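Local coordinates for protein endonuclease IV (Thermus thermophilus, PDB 3AAM) that cleaves phosphodiester bonds at apurinic or apyrimidinic sites in DNA as a zinc-dependent TIM-barrel endonuclease of base excision repair, and also has 3'-5' exonuclease activity, at residues T29-F34 and L64-H69; E52-L57 and A98-E103; Y178-D183 and E229-V234. One frame throughout, in Å; residues are numbered along the deposited sequence.

Contact 1 (T29-F34 and L64-H69); sequences TAFQIF and LPAVIH. With PO4 (phosphate ion), chain C.
Neighbouring parallel strands of the TIM barrel meet here, 31-34 and 66-69, the two strands of a beta-alpha-beta unit whose connection runs through helix 48-60. Four backbone hydrogen bonds join them. F31 N reaches P65 O, and F31 O accepts from V67 N in a more bent bond (N-H...O 138°); I33 repeats this, giving its N-H to V67 O and taking H69 N on its own O at 2.8 Å. P65 suits the start of the pairing: its CD, not an N-H, meets T29 O (3.3 Å), which is bonded to R3 NH1 instead, while P65 O still accepts.

F31, I33, A66 and I68 lie on the sheet face turned to the outer helices. F31 holds CG in the crowded position between backbone N and carbonyl carbon (chi1 71°), and its ring carries the methyl of A66 over one face, a CH-pi contact 4.1 Å from CB to the ring centroid; alanine's single methyl fits close over the ring. Beside it, I33 CG1 and I68 CG1 touch at 3.9 Å.

Q32, V67, F34 and H69 line the other face. Q32 runs out extended, with CG anti to the backbone N, so that its amide passes V67 and stands steeply, 76°, against the H69 imidazole. NE2 comes to the ring's edge, 3.4 Å from H69 CD2, while its hydrogen bond goes to E248. The H69 side chain is about 7 Å from the bound manganese, and its NE2 donates to O2 of a phosphate ion, probably from the crystallisation liquor, at 2.9 Å.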
ATOM      1  N   THR A  29       9.837  10.987   3.172  1.00  7.78           N
ATOM      2  CA  THR A  29      10.648  10.076   3.967  1.00  7.66           C
ATOM      3  C   THR A  29      10.270   8.622   3.697  1.00  8.28           C
ATOM      4  O   THR A  29      10.676   7.707   4.415  1.00  9.06           O
ATOM      5  CB  THR A  29      10.574  10.398   5.479  1.00  9.77           C
ATOM      6  OG1 THR A  29       9.211  10.503   5.901  1.00 10.54           O
ATOM      7  CG2 THR A  29      11.287  11.722   5.762  1.00  8.18           C
ATOM      8  N   ALA A  30       9.509   8.432   2.625  1.00  7.03           N
ATOM      9  CA  ALA A  30       9.071   7.121   2.164  1.00  5.43           C
ATOM     10  C   ALA A  30       8.368   7.344   0.836  1.00  5.05           C
ATOM     11  O   ALA A  30       7.925   8.455   0.551  1.00  6.24           O
ATOM     12  CB  ALA A  30       8.109   6.494   3.169  1.00  6.79           C
ATOM     13  N   PHE A  31       8.281   6.305   0.012  1.00  5.12           N
ATOM     14  CA  PHE A  31       7.584   6.440  -1.262  1.00  5.10           C
ATOM     15  C   PHE A  31       7.085   5.109  -1.805  1.00  6.26           C
ATOM     16  O   PHE A  31       7.489   4.038  -1.348  1.00  7.73           O
ATOM     17  CB  PHE A  31       8.457   7.170  -2.304  1.00  6.52           C
ATOM     18  CG  PHE A  31       9.619   6.367  -2.818  1.00  6.51           C
ATOM     19  CD1 PHE A  31       9.492   5.577  -3.959  1.00  7.94           C
ATOM     20  CD2 PHE A  31      10.849   6.413  -2.173  1.00  8.12           C
ATOM     21  CE1 PHE A  31      10.581   4.844  -4.450  1.00  8.42           C
ATOM     22  CE2 PHE A  31      11.936   5.687  -2.654  1.00  7.19           C
ATOM     23  CZ  PHE A  31      11.803   4.902  -3.793  1.00  8.77           C
ATOM     24  N   GLN A  32       6.185   5.198  -2.773  1.00  5.42           N
ATOM     25  CA  GLN A  32       5.580   4.029  -3.390  1.00  6.34           C
ATOM     26  C   GLN A  32       5.565   4.204  -4.901  1.00  4.98           C
ATOM     27  O   GLN A  32       5.418   5.313  -5.396  1.00  6.16           O
ATOM     28  CB  GLN A  32       4.153   3.872  -2.857  1.00  7.08           C
ATOM     29  CG  GLN A  32       3.346   2.750  -3.477  1.00  7.16           C
ATOM     30  CD  GLN A  32       2.002   2.578  -2.800  1.00  6.66           C
ATOM     31  OE1 GLN A  32       1.912   2.012  -1.712  1.00  7.82           O
ATOM     32  NE2 GLN A  32       0.951   3.088  -3.434  1.00  7.60           N
ATOM     33  N   ILE A  33       5.719   3.096  -5.617  1.00  6.54           N
ATOM     34  CA  ILE A  33       5.711   3.094  -7.074  1.00  7.01           C
ATOM     35  C   ILE A  33       5.063   1.811  -7.573  1.00  8.35           C
ATOM     36  O   ILE A  33       4.788   0.898  -6.791  1.00  7.43           O
ATOM     37  CB  ILE A  33       7.140   3.107  -7.651  1.00  6.73           C
ATOM     38  CG1 ILE A  33       7.931   1.919  -7.091  1.00  7.90           C
ATOM     39  CG2 ILE A  33       7.845   4.418  -7.321  1.00  9.21           C
ATOM     40  CD1 ILE A  33       9.274   1.685  -7.783  1.00  9.69           C
ATOM     41  N   PHE A  34       4.803   1.760  -8.876  1.00  8.28           N
ATOM     42  CA  PHE A  34       4.266   0.559  -9.505  1.00  7.53           C
ATOM     43  C   PHE A  34       5.516  -0.073 -10.107  1.00 10.05           C
ATOM     44  O   PHE A  34       6.550   0.589 -10.206  1.00 11.70           O
ATOM     45  CB  PHE A  34       3.295   0.894 -10.642  1.00  9.18           C
ATOM     46  CG  PHE A  34       1.959   1.410 -10.189  1.00  9.21           C
ATOM     47  CD1 PHE A  34       1.171   0.675  -9.311  1.00 10.39           C
ATOM     48  CD2 PHE A  34       1.470   2.619 -10.677  1.00 10.64           C
ATOM     49  CE1 PHE A  34      -0.089   1.135  -8.925  1.00 11.35           C
ATOM     50  CE2 PHE A  34       0.210   3.090 -10.298  1.00 10.74           C
ATOM     51  CZ  PHE A  34      -0.569   2.346  -9.420  1.00 12.97           C
ATOM     52  N   LEU A  64      15.317   5.707   1.882  1.00 14.47           N
ATOM     53  CA  LEU A  64      13.903   5.806   2.223  1.00 13.55           C
ATOM     54  C   LEU A  64      13.141   4.524   1.940  1.00 12.32           C
ATOM     55  O   LEU A  64      13.304   3.915   0.882  1.00 12.74           O
ATOM     56  CB  LEU A  64      13.243   6.935   1.435  1.00 16.42           C
ATOM     57  CG  LEU A  64      13.487   8.392   1.820  1.00 18.64           C
ATOM     58  CD1 LEU A  64      14.969   8.706   1.874  1.00 22.38           C
ATOM     59  CD2 LEU A  64      12.779   9.265   0.798  1.00 18.27           C
ATOM     60  N   PRO A  65      12.290   4.102   2.887  1.00 11.39           N
ATOM     61  CA  PRO A  65      11.500   2.884   2.710  1.00 11.93           C
ATOM     62  C   PRO A  65      10.688   3.018   1.435  1.00 11.94           C
ATOM     63  O   PRO A  65      10.116   4.081   1.152  1.00 10.90           O
ATOM     64  CB  PRO A  65      10.616   2.864   3.950  1.00 13.04           C
ATOM     65  CG  PRO A  65      11.464   3.534   4.976  1.00 13.59           C
ATOM     66  CD  PRO A  65      12.049   4.695   4.213  1.00 11.41           C
ATOM     67  N   ALA A  66      10.637   1.940   0.665  1.00 11.38           N
ATOM     68  CA  ALA A  66       9.902   1.949  -0.586  1.00 11.64           C
ATOM     69  C   ALA A  66       8.877   0.830  -0.621  1.00  9.93           C
ATOM     70  O   ALA A  66       9.047  -0.212   0.014  1.00 10.86           O
ATOM     71  CB  ALA A  66      10.864   1.808  -1.751  1.00 12.95           C
ATOM     72  N   VAL A  67       7.806   1.060  -1.368  1.00  8.40           N
ATOM     73  CA  VAL A  67       6.745   0.082  -1.506  1.00  7.69           C
ATOM     74  C   VAL A  67       6.353  -0.013  -2.969  1.00  7.46           C
ATOM     75  O   VAL A  67       6.256   1.003  -3.653  1.00  6.02           O
ATOM     76  CB  VAL A  67       5.471   0.505  -0.728  1.00  8.16           C
ATOM     77  CG1 VAL A  67       4.403  -0.560  -0.866  1.00  9.91           C
ATOM     78  CG2 VAL A  67       5.798   0.757   0.732  1.00 10.02           C
ATOM     79  N   ILE A  68       6.145  -1.232  -3.452  1.00  7.13           N
ATOM     80  CA  ILE A  68       5.697  -1.425  -4.820  1.00  7.10           C
ATOM     81  C   ILE A  68       4.234  -1.847  -4.730  1.00  8.04           C
ATOM     82  O   ILE A  68       3.894  -2.784  -4.006  1.00  9.04           O
ATOM     83  CB  ILE A  68       6.523  -2.508  -5.560  1.00  9.61           C
ATOM     84  CG1 ILE A  68       7.829  -1.882  -6.062  1.00  9.62           C
ATOM     85  CG2 ILE A  68       5.716  -3.097  -6.714  1.00 10.16           C
ATOM     86  CD1 ILE A  68       8.771  -2.846  -6.760  1.00  9.99           C
ATOM     87  N   HIS A  69       3.370  -1.127  -5.440  1.00  5.98           N
ATOM     88  CA  HIS A  69       1.947  -1.430  -5.442  1.00  6.33           C
ATOM     89  C   HIS A  69       1.617  -2.271  -6.672  1.00  7.49           C
ATOM     90  O   HIS A  69       2.062  -1.960  -7.776  1.00  8.15           O
ATOM     91  CB  HIS A  69       1.127  -0.130  -5.488  1.00  7.19           C
ATOM     92  CG  HIS A  69      -0.280  -0.279  -4.995  1.00  9.95           C
ATOM     93  ND1 HIS A  69      -1.167  -1.192  -5.523  1.00 11.81           N
ATOM     94  CD2 HIS A  69      -0.948   0.364  -4.006  1.00 12.65           C
ATOM     95  CE1 HIS A  69      -2.318  -1.108  -4.881  1.00 11.05           C
ATOM     96  NE2 HIS A  69      -2.213  -0.171  -3.957  1.00 10.77           N
TER
HETATM   97  P   PO4 C 272      -5.687   0.799  -3.627  1.00 15.71           P
HETATM   98  O1  PO4 C 272      -5.498   1.414  -5.063  1.00 14.70           O
HETATM   99  O2  PO4 C 272      -4.452   1.186  -2.724  1.00 16.88           O
HETATM  100  O3  PO4 C 272      -6.994   1.359  -2.995  1.00 17.78           O
HETATM  101  O4  PO4 C 272      -5.796  -0.770  -3.744  1.00 16.88           O

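Contact 2 (E52-L57 and A98-E103); sequences EAFRAL and ALLGVE
NE and NH1 of one guanidinium both donate to the same carbonyl oxygen: R55, on helix 48-60, meets L99 O at the C-terminal end of helix 82-100. Its chain is extended from CG to NE, and L99 O lies in the guanidinium plane. R55 NE donates to L99 O from within the carbonyl plane, at 3.0 Å, whereas NH1, also 3.0 Å from L99 O, comes from above that plane. A weak third bond runs from NH1 to A98 O, and L100 O sits over one guanidinium face.

The helix ends in a Schellman motif with G101 as C-prime residue; its positive phi (82°) calls for glycine, and a CB there would also press on R55 CZ. Next along helix 48-60, F54 puts CG 3.7 Å from L100 CD2, the two side chains crossing at about a right angle, with L100 O at the ring's edge. V102 CG2 touches CE2 of the same ring at 4.0 Å.

An alanine at R55 removes these donors from L99 O and A98 O and would probably loosen the hold between the two helices. The C-terminal end of a helix carries the negative end of its dipole, so a cationic guanidinium there is likely to be favoured electrostatically as well as by its hydrogen bonds.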
ATOM      1  N   GLU A  52      20.936  -0.706 -10.643  1.00 12.33           N
ATOM      2  CA  GLU A  52      22.078  -0.102  -9.964  1.00 12.99           C
ATOM      3  C   GLU A  52      21.809   1.361  -9.625  1.00 11.58           C
ATOM      4  O   GLU A  52      22.140   1.821  -8.534  1.00 11.92           O
ATOM      5  CB  GLU A  52      23.326  -0.209 -10.850  1.00 14.82           C
ATOM      6  CG  GLU A  52      24.656   0.165 -10.186  1.00 18.81           C
ATOM      7  CD  GLU A  52      24.862   1.663 -10.024  1.00 21.65           C
ATOM      8  OE1 GLU A  52      24.540   2.421 -10.965  1.00 19.40           O
ATOM      9  OE2 GLU A  52      25.364   2.085  -8.959  1.00 23.85           O
ATOM     10  N   ALA A  53      21.207   2.087 -10.561  1.00 10.66           N
ATOM     11  CA  ALA A  53      20.904   3.497 -10.347  1.00 10.63           C
ATOM     12  C   ALA A  53      19.890   3.684  -9.221  1.00 10.30           C
ATOM     13  O   ALA A  53      20.053   4.554  -8.366  1.00 10.78           O
ATOM     14  CB  ALA A  53      20.379   4.118 -11.636  1.00 11.95           C
ATOM     15  N   PHE A  54      18.850   2.859  -9.224  1.00 11.52           N
ATOM     16  CA  PHE A  54      17.806   2.922  -8.206  1.00 11.25           C
ATOM     17  C   PHE A  54      18.405   2.708  -6.818  1.00 10.47           C
ATOM     18  O   PHE A  54      18.199   3.510  -5.907  1.00 11.64           O
ATOM     19  CB  PHE A  54      16.752   1.846  -8.479  1.00 10.01           C
ATOM     20  CG  PHE A  54      15.605   1.855  -7.506  1.00 10.71           C
ATOM     21  CD1 PHE A  54      14.503   2.675  -7.718  1.00 10.94           C
ATOM     22  CD2 PHE A  54      15.638   1.058  -6.371  1.00 12.13           C
ATOM     23  CE1 PHE A  54      13.447   2.698  -6.809  1.00  9.54           C
ATOM     24  CE2 PHE A  54      14.589   1.075  -5.456  1.00 11.74           C
ATOM     25  CZ  PHE A  54      13.492   1.897  -5.677  1.00 10.95           C
ATOM     26  N   ARG A  55      19.143   1.616  -6.662  1.00 11.24           N
ATOM     27  CA  ARG A  55      19.768   1.303  -5.386  1.00 11.91           C
ATOM     28  C   ARG A  55      20.766   2.367  -4.942  1.00 12.21           C
ATOM     29  O   ARG A  55      20.759   2.786  -3.788  1.00 11.71           O
ATOM     30  CB  ARG A  55      20.468  -0.058  -5.462  1.00 12.37           C
ATOM     31  CG  ARG A  55      19.524  -1.253  -5.495  1.00 13.47           C
ATOM     32  CD  ARG A  55      20.298  -2.556  -5.646  1.00 15.36           C
ATOM     33  NE  ARG A  55      19.439  -3.730  -5.508  1.00 15.53           N
ATOM     34  CZ  ARG A  55      19.336  -4.458  -4.400  1.00 14.27           C
ATOM     35  NH1 ARG A  55      18.526  -5.506  -4.368  1.00 15.29           N
ATOM     36  NH2 ARG A  55      20.050  -4.147  -3.326  1.00 18.31           N
ATOM     37  N   ALA A  56      21.628   2.801  -5.855  1.00 11.93           N
ATOM     38  CA  ALA A  56      22.634   3.807  -5.526  1.00 13.43           C
ATOM     39  C   ALA A  56      21.992   5.126  -5.119  1.00 12.38           C
ATOM     40  O   ALA A  56      22.406   5.753  -4.143  1.00 15.15           O
ATOM     41  CB  ALA A  56      23.569   4.019  -6.710  1.00 12.30           C
ATOM     42  N   LEU A  57      20.984   5.551  -5.874  1.00 13.56           N
ATOM     43  CA  LEU A  57      20.296   6.796  -5.569  1.00 14.07           C
ATOM     44  C   LEU A  57      19.576   6.700  -4.229  1.00 13.59           C
ATOM     45  O   LEU A  57      19.628   7.627  -3.421  1.00 14.64           O
ATOM     46  CB  LEU A  57      19.302   7.139  -6.683  1.00 14.17           C
ATOM     47  CG  LEU A  57      19.914   7.630  -7.998  1.00 15.35           C
ATOM     48  CD1 LEU A  57      18.860   7.614  -9.098  1.00 15.62           C
ATOM     49  CD2 LEU A  57      20.474   9.041  -7.803  1.00 14.62           C
ATOM     50  N   ALA A  98      12.378  -7.503  -5.514  1.00  9.71           N
ATOM     51  CA  ALA A  98      13.583  -8.159  -5.014  1.00 10.47           C
ATOM     52  C   ALA A  98      14.823  -7.587  -5.697  1.00 11.01           C
ATOM     53  O   ALA A  98      15.831  -7.315  -5.046  1.00 12.19           O
ATOM     54  CB  ALA A  98      13.504  -9.667  -5.243  1.00 10.19           C
ATOM     55  N   LEU A  99      14.745  -7.403  -7.009  1.00 11.72           N
ATOM     56  CA  LEU A  99      15.867  -6.855  -7.759  1.00 11.66           C
ATOM     57  C   LEU A  99      16.199  -5.442  -7.300  1.00 11.37           C
ATOM     58  O   LEU A  99      17.368  -5.084  -7.145  1.00 12.23           O
ATOM     59  CB  LEU A  99      15.550  -6.841  -9.256  1.00 13.34           C
ATOM     60  CG  LEU A  99      15.589  -8.178  -9.996  1.00 16.65           C
ATOM     61  CD1 LEU A  99      15.049  -8.001 -11.405  1.00 16.94           C
ATOM     62  CD2 LEU A  99      17.022  -8.694 -10.032  1.00 19.69           C
ATOM     63  N   LEU A 100      15.166  -4.641  -7.076  1.00 10.64           N
ATOM     64  CA  LEU A 100      15.357  -3.261  -6.655  1.00 10.76           C
ATOM     65  C   LEU A 100      15.703  -3.089  -5.182  1.00 11.30           C
ATOM     66  O   LEU A 100      16.151  -2.024  -4.774  1.00 12.43           O
ATOM     67  CB  LEU A 100      14.106  -2.444  -6.982  1.00  8.67           C
ATOM     68  CG  LEU A 100      13.834  -2.251  -8.477  1.00  9.51           C
ATOM     69  CD1 LEU A 100      12.478  -1.596  -8.681  1.00 10.84           C
ATOM     70  CD2 LEU A 100      14.945  -1.397  -9.081  1.00  8.03           C
ATOM     71  N   GLY A 101      15.498  -4.132  -4.386  1.00 11.51           N
ATOM     72  CA  GLY A 101      15.781  -4.031  -2.969  1.00 10.38           C
ATOM     73  C   GLY A 101      14.627  -3.376  -2.227  1.00 11.39           C
ATOM     74  O   GLY A 101      14.797  -2.872  -1.117  1.00 12.86           O
ATOM     75  N   VAL A 102      13.454  -3.363  -2.859  1.00  9.83           N
ATOM     76  CA  VAL A 102      12.251  -2.791  -2.256  1.00 11.09           C
ATOM     77  C   VAL A 102      11.725  -3.828  -1.267  1.00 10.46           C
ATOM     78  O   VAL A 102      11.470  -4.970  -1.639  1.00 13.44           O
ATOM     79  CB  VAL A 102      11.185  -2.492  -3.332  1.00  9.76           C
ATOM     80  CG1 VAL A 102       9.871  -2.096  -2.672  1.00 11.68           C
ATOM     81  CG2 VAL A 102      11.671  -1.366  -4.245  1.00 11.36           C
ATOM     82  N   GLU A 103      11.552  -3.430  -0.011  1.00 13.07           N
ATOM     83  CA  GLU A 103      11.114  -4.369   1.014  1.00 14.14           C
ATOM     84  C   GLU A 103       9.653  -4.798   1.013  1.00 13.10           C
ATOM     85  O   GLU A 103       9.335  -5.863   1.539  1.00 13.29           O
ATOM     86  CB  GLU A 103      11.469  -3.829   2.404  1.00 18.17           C
ATOM     87  CG  GLU A 103      11.270  -4.845   3.524  1.00 26.23           C
ATOM     88  CD  GLU A 103      11.733  -4.332   4.873  1.00 29.19           C
ATOM     89  OE1 GLU A 103      12.922  -3.972   5.001  1.00 34.01           O
ATOM     90  OE2 GLU A 103      10.907  -4.289   5.809  1.00 34.10           O
TER

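Contact 3 (Y178-D183 and E229-V234); sequences YDVAED and EGLKRV
V180 and G230 carry this small, hydrogen-bond-free contact between the loop 178-183 and the first turn of helix 230-235. V180 points its side chain at the helix, with CG1 anti to the backbone N (chi1 -174°), and that methyl meets V234 CG2 at 3.9 Å, the two valines crossing at about a right angle. L231 CD2 approaches the same CG1 more loosely, at 4.3 Å. Branched, compact valines suit such a meeting, since each offers a methyl close to its own backbone.

Against the loop's main chain the helix presents G230, whose CA lies 3.7 Å from V180 O and 4.5 Å from A181 CA. Any CB on residue 230 would point into the loop and clash with V180 O, so glycine is what permits this closeness. A181 turns its methyl away from the helix.

Behind these residues the loop is shaped by D179, the centre of an inverse gamma turn. Its OD1 accepts from E182 N at 2.9 Å, an Asx motif in which the donor stands above the carboxylate plane, and its carbonyl O takes D183 N. D183 then occupies the N-cap of helix 184-194.

Around the contact, V187 of helix 184-194 packs on V180 and P184 on V234; L231 is covered by T170 of helix 170-176 and W266 of helix 253-267, so the short helix 230-235 is lodged among all three.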
ATOM      1  N   TYR A 178     -15.595   0.808   9.704  1.00  9.77           N
ATOM      2  CA  TYR A 178     -14.734   1.138  10.838  1.00  9.29           C
ATOM      3  C   TYR A 178     -14.708   2.658  10.956  1.00 10.59           C
ATOM      4  O   TYR A 178     -14.235   3.346  10.053  1.00 11.12           O
ATOM      5  CB  TYR A 178     -13.323   0.602  10.606  1.00  8.15           C
ATOM      6  CG  TYR A 178     -13.212  -0.907  10.698  1.00  6.93           C
ATOM      7  CD1 TYR A 178     -13.241  -1.553  11.935  1.00  8.27           C
ATOM      8  CD2 TYR A 178     -13.047  -1.684   9.554  1.00  8.08           C
ATOM      9  CE1 TYR A 178     -13.099  -2.940  12.030  1.00  8.88           C
ATOM     10  CE2 TYR A 178     -12.909  -3.071   9.637  1.00  8.80           C
ATOM     11  CZ  TYR A 178     -12.932  -3.689  10.876  1.00  7.84           C
ATOM     12  OH  TYR A 178     -12.766  -5.054  10.966  1.00  9.25           O
ATOM     13  N   ASP A 179     -15.207   3.180  12.072  1.00 11.03           N
ATOM     14  CA  ASP A 179     -15.270   4.628  12.259  1.00 10.87           C
ATOM     15  C   ASP A 179     -13.924   5.304  12.534  1.00 10.31           C
ATOM     16  O   ASP A 179     -13.633   5.702  13.662  1.00 10.61           O
ATOM     17  CB  ASP A 179     -16.245   4.970  13.387  1.00 12.60           C
ATOM     18  CG  ASP A 179     -16.738   6.401  13.310  1.00 14.90           C
ATOM     19  OD1 ASP A 179     -16.115   7.208  12.590  1.00 12.92           O
ATOM     20  OD2 ASP A 179     -17.749   6.718  13.970  1.00 17.33           O
ATOM     21  N   VAL A 180     -13.116   5.458  11.491  1.00 10.37           N
ATOM     22  CA  VAL A 180     -11.811   6.096  11.635  1.00  9.42           C
ATOM     23  C   VAL A 180     -11.951   7.587  11.947  1.00 10.54           C
ATOM     24  O   VAL A 180     -11.078   8.182  12.581  1.00 11.65           O
ATOM     25  CB  VAL A 180     -10.973   5.949  10.350  1.00  7.77           C
ATOM     26  CG1 VAL A 180      -9.562   6.481  10.584  1.00  8.45           C
ATOM     27  CG2 VAL A 180     -10.937   4.489   9.915  1.00  9.68           C
ATOM     28  N   ALA A 181     -13.055   8.181  11.506  1.00 10.62           N
ATOM     29  CA  ALA A 181     -13.298   9.602  11.727  1.00 11.17           C
ATOM     30  C   ALA A 181     -13.522   9.980  13.186  1.00 12.73           C
ATOM     31  O   ALA A 181     -12.916  10.931  13.688  1.00 11.52           O
ATOM     32  CB  ALA A 181     -14.492  10.060  10.894  1.00 13.05           C
ATOM     33  N   GLU A 182     -14.391   9.233  13.862  1.00 12.13           N
ATOM     34  CA  GLU A 182     -14.730   9.515  15.253  1.00 13.96           C
ATOM     35  C   GLU A 182     -14.069   8.620  16.294  1.00 12.59           C
ATOM     36  O   GLU A 182     -14.026   8.973  17.473  1.00 12.10           O
ATOM     37  CB  GLU A 182     -16.247   9.437  15.437  1.00 17.26           C
ATOM     38  CG  GLU A 182     -17.033  10.374  14.531  1.00 21.90           C
ATOM     39  CD  GLU A 182     -16.540  11.803  14.619  1.00 25.76           C
ATOM     40  OE1 GLU A 182     -16.394  12.312  15.750  1.00 25.76           O
ATOM     41  OE2 GLU A 182     -16.302  12.417  13.557  1.00 29.34           O
ATOM     42  N   ASP A 183     -13.569   7.464  15.872  1.00 11.21           N
ATOM     43  CA  ASP A 183     -12.933   6.541  16.808  1.00 11.20           C
ATOM     44  C   ASP A 183     -11.690   5.888  16.209  1.00  9.73           C
ATOM     45  O   ASP A 183     -11.569   4.662  16.183  1.00 10.26           O
ATOM     46  CB  ASP A 183     -13.944   5.472  17.238  1.00 12.76           C
ATOM     47  CG  ASP A 183     -13.437   4.598  18.373  1.00 15.90           C
ATOM     48  OD1 ASP A 183     -12.579   5.055  19.156  1.00 15.07           O
ATOM     49  OD2 ASP A 183     -13.918   3.451  18.492  1.00 18.03           O
ATOM     50  N   GLU A 229      -9.463  15.042  10.524  1.00 12.84           N
ATOM     51  CA  GLU A 229      -8.433  14.941  11.548  1.00 13.03           C
ATOM     52  C   GLU A 229      -8.328  13.552  12.160  1.00 12.23           C
ATOM     53  O   GLU A 229      -7.407  13.274  12.928  1.00 11.57           O
ATOM     54  CB  GLU A 229      -8.664  15.995  12.635  1.00 15.09           C
ATOM     55  CG  GLU A 229      -8.527  17.428  12.128  1.00 18.44           C
ATOM     56  CD  GLU A 229      -7.104  17.792  11.728  1.00 18.73           C
ATOM     57  OE1 GLU A 229      -6.254  16.886  11.608  1.00 22.34           O
ATOM     58  OE2 GLU A 229      -6.836  18.995  11.523  1.00 20.34           O
ATOM     59  N   GLY A 230      -9.269  12.676  11.821  1.00 10.97           N
ATOM     60  CA  GLY A 230      -9.206  11.322  12.334  1.00  9.31           C
ATOM     61  C   GLY A 230      -7.912  10.682  11.859  1.00  7.85           C
ATOM     62  O   GLY A 230      -7.312   9.864  12.559  1.00  9.37           O
ATOM     63  N   LEU A 231      -7.475  11.060  10.660  1.00  6.78           N
ATOM     64  CA  LEU A 231      -6.236  10.522  10.107  1.00  6.69           C
ATOM     65  C   LEU A 231      -5.025  11.021  10.879  1.00  7.21           C
ATOM     66  O   LEU A 231      -3.986  10.361  10.910  1.00  7.50           O
ATOM     67  CB  LEU A 231      -6.093  10.891   8.626  1.00  6.71           C
ATOM     68  CG  LEU A 231      -7.112  10.256   7.680  1.00  7.28           C
ATOM     69  CD1 LEU A 231      -6.743  10.601   6.250  1.00  6.81           C
ATOM     70  CD2 LEU A 231      -7.130   8.740   7.871  1.00  7.01           C
ATOM     71  N   LYS A 232      -5.149  12.192  11.497  1.00  8.56           N
ATOM     72  CA  LYS A 232      -4.056  12.730  12.292  1.00  8.16           C
ATOM     73  C   LYS A 232      -3.824  11.782  13.468  1.00  8.72           C
ATOM     74  O   LYS A 232      -2.687  11.468  13.813  1.00  7.85           O
ATOM     75  CB  LYS A 232      -4.408  14.126  12.817  1.00  9.95           C
ATOM     76  CG  LYS A 232      -3.361  14.713  13.762  1.00 12.25           C
ATOM     77  CD  LYS A 232      -3.810  16.050  14.357  1.00 14.81           C
ATOM     78  CE  LYS A 232      -5.023  15.877  15.262  1.00 19.13           C
ATOM     79  NZ  LYS A 232      -5.435  17.153  15.925  1.00 22.99           N
ATOM     80  N   ARG A 233      -4.917  11.320  14.069  1.00  9.69           N
ATOM     81  CA  ARG A 233      -4.844  10.415  15.208  1.00 10.82           C
ATOM     82  C   ARG A 233      -4.233   9.065  14.840  1.00  8.74           C
ATOM     83  O   ARG A 233      -3.579   8.430  15.667  1.00 10.01           O
ATOM     84  CB  ARG A 233      -6.236  10.235  15.811  1.00 13.86           C
ATOM     85  CG  ARG A 233      -6.769  11.488  16.498  1.00 21.08           C
ATOM     86  CD  ARG A 233      -6.396  11.524  17.979  1.00 24.91           C
ATOM     87  NE  ARG A 233      -4.953  11.564  18.214  1.00 28.99           N
ATOM     88  CZ  ARG A 233      -4.186  12.629  17.997  1.00 31.01           C
ATOM     89  NH1 ARG A 233      -2.884  12.569  18.240  1.00 31.18           N
ATOM     90  NH2 ARG A 233      -4.722  13.755  17.543  1.00 33.03           N
ATOM     91  N   VAL A 234      -4.445   8.625  13.603  1.00  8.96           N
ATOM     92  CA  VAL A 234      -3.868   7.362  13.146  1.00  7.50           C
ATOM     93  C   VAL A 234      -2.375   7.574  12.883  1.00  6.18           C
ATOM     94  O   VAL A 234      -1.528   6.798  13.336  1.00  7.65           O
ATOM     95  CB  VAL A 234      -4.555   6.866  11.844  1.00  6.76           C
ATOM     96  CG1 VAL A 234      -3.810   5.665  11.272  1.00  7.14           C
ATOM     97  CG2 VAL A 234      -5.993   6.479  12.136  1.00  8.09           C
TER

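How the contacts relate
Contacts 1 and 2 interlock along the chain, their segments alternating as 29-34, 52-57, 64-69 and 98-103; contact 2 packs the crossover helix 48-60 against the next one, 82-100. Their centres are about 11 Å apart and they touch directly: F31 CZ meets F54 CZ at 3.9 Å, and V102 CG1 packs on the backbone of strand 66-69. Strand pair and helix layer thus form one continuous piece of the TIM barrel. Contact 3 comes later, centred about 24 Å from contact 1 and about 34 Å from contact 2, on the opposite side of the chain's centre from contact 2. Contacts 1 and 3 both lie nearer the manganese-binding histidines, H172 and H219, whereas contact 2 is peripheral packing.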